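Local coordinates for DNA mismatch repair protein MUTS (Thermus aquaticus, PDB 1EWQ) that recognises mismatched or unpaired bases in duplex DNA as the first step of mismatch repair and has a weak ATPase activity, at the interface of chains A and B. Residues are numbered along the deposited sequence; one frame, centred on the assembly and turned at random. Chains: chain A/B, DNA mismatch repair protein MUTS.

The interface of chains A and B. Residues chain A 643, 646-647, 650-651, 680, 683; chain B 746-748, 751.
B:Leu747 and B:Pro748 press on A:Leu650 in a largely apolar dimer interface between two copies of MutS, edged by a lysine-to-carbonyl hydrogen bond; with its two-fold twin, the patch helps join the C-terminal ATPase regions of the subunits. B:Leu747, which loses 55 Å² of surface to chain A, reaches in with a forked tip. Its CD1 meets the methyl CD1 of A:Leu650 at 3.3 Å, tighter than usual van der Waals contact, and the two side chains cross obliquely. The other branch, CD2, lies 3.5 Å from CG1 of A:Val646 and also borders the backbone carbonyl oxygen of A:Met643, a selenomethionine. A:Val646 holds CG1 anti to its backbone N (chi1 170°), which turns that methyl towards the leucine fork. The ring of B:Pro748 adds to the cover over A:Leu650, with its CD 3.7 Å from CD1 of the leucine. Further along, B:Val751 extends the apolar strip to a second helix of chain A: its CG2 faces CB of A:Ala683 at 3.9 Å, while CG1 approaches the backbone N of A:Val680. At the opposite margin, the side-chain amine nitrogen NZ of A:Lys651 donates a hydrogen bond of 2.8 Å to the carbonyl O of B:Gly746. It arrives in the carbonyl plane on a lone pair, at a C=O...N angle of 139°, and the chain beyond CG is extended, carrying NZ out to this acceptor. CB of A:Ala647 touches the same oxygen at 3.4 Å, adding an apolar neighbour. An alanine in place of A:Lys651, lacking NZ, would take this donor from the B:Gly746 carbonyl and would probably leave the glycine segment less firmly fixed. In the fold, chain A contributes one face of helix 638-652 and part of helix 670-687, whereas chain B supplies the turn between helices 738-744 and 749-761 and the first part of the latter.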
# COMPACT_ATOMS: atom_id res chain seq x y z
N MSE A 643 18.08 26.69 4.57
CA MSE A 643 19.40 27.31 4.54
C MSE A 643 20.44 26.28 4.11
O MSE A 643 21.40 26.61 3.41
CB MSE A 643 19.78 27.89 5.91
CG MSE A 643 19.01 29.14 6.30
SE MSE A 643 19.25 30.58 5.03
CE MSE A 643 17.64 30.35 3.98
N VAL A 646 20.24 26.01 0.39
CA VAL A 646 20.83 27.20 -0.21
C VAL A 646 22.35 27.07 -0.24
O VAL A 646 22.99 27.40 -1.24
CB VAL A 646 20.44 28.49 0.57
CG1 VAL A 646 21.26 29.68 0.07
CG2 VAL A 646 18.96 28.77 0.37
N ALA A 647 22.93 26.58 0.86
CA ALA A 647 24.37 26.39 0.94
C ALA A 647 24.85 25.47 -0.17
O ALA A 647 25.78 25.81 -0.89
CB ALA A 647 24.76 25.81 2.30
N LEU A 650 24.85 27.39 -3.36
CA LEU A 650 25.92 28.38 -3.47
C LEU A 650 27.28 27.77 -3.73
O LEU A 650 28.13 28.39 -4.36
CB LEU A 650 25.99 29.24 -2.20
CG LEU A 650 24.79 30.16 -1.98
CD1 LEU A 650 24.87 30.80 -0.61
CD2 LEU A 650 24.77 31.22 -3.06
N LYS A 651 27.48 26.55 -3.26
CA LYS A 651 28.75 25.87 -3.43
C LYS A 651 28.89 25.14 -4.77
O LYS A 651 30.00 24.92 -5.25
CB LYS A 651 28.96 24.89 -2.27
CG LYS A 651 29.09 25.61 -0.93
CD LYS A 651 29.14 24.64 0.25
CE LYS A 651 29.04 25.42 1.57
NZ LYS A 651 28.81 24.52 2.74
N VAL A 680 22.24 36.34 0.11
CA VAL A 680 22.13 35.22 -0.82
C VAL A 680 21.92 35.77 -2.23
O VAL A 680 22.54 35.31 -3.18
CB VAL A 680 20.95 34.30 -0.45
CG1 VAL A 680 20.71 33.28 -1.56
CG2 VAL A 680 21.25 33.57 0.87
N ALA A 683 25.19 37.23 -3.62
CA ALA A 683 26.17 36.21 -3.96
C ALA A 683 25.81 35.54 -5.29
O ALA A 683 26.69 35.24 -6.09
CB ALA A 683 26.27 35.16 -2.85
N GLY B 746 25.74 26.01 7.18
CA GLY B 746 26.81 25.82 6.21
C GLY B 746 26.84 26.85 5.09
O GLY B 746 27.51 26.65 4.07
N LEU B 747 26.12 27.94 5.28
CA LEU B 747 26.07 29.02 4.30
C LEU B 747 27.47 29.67 4.29
O LEU B 747 28.04 29.92 5.34
CB LEU B 747 25.02 30.04 4.73
CG LEU B 747 24.13 30.71 3.66
CD1 LEU B 747 25.00 31.39 2.62
CD2 LEU B 747 23.25 29.67 3.00
N PRO B 748 28.02 29.94 3.09
CA PRO B 748 29.35 30.55 2.99
C PRO B 748 29.62 31.66 4.01
O PRO B 748 28.78 32.53 4.24
CB PRO B 748 29.37 31.07 1.56
CG PRO B 748 28.63 29.99 0.83
CD PRO B 748 27.46 29.69 1.76
N VAL B 751 28.81 35.11 2.88
CA VAL B 751 27.38 35.39 2.89
C VAL B 751 26.88 35.62 4.31
O VAL B 751 26.07 36.51 4.55
CB VAL B 751 26.57 34.25 2.23
CG1 VAL B 751 25.10 34.61 2.19
CG2 VAL B 751 27.10 33.99 0.82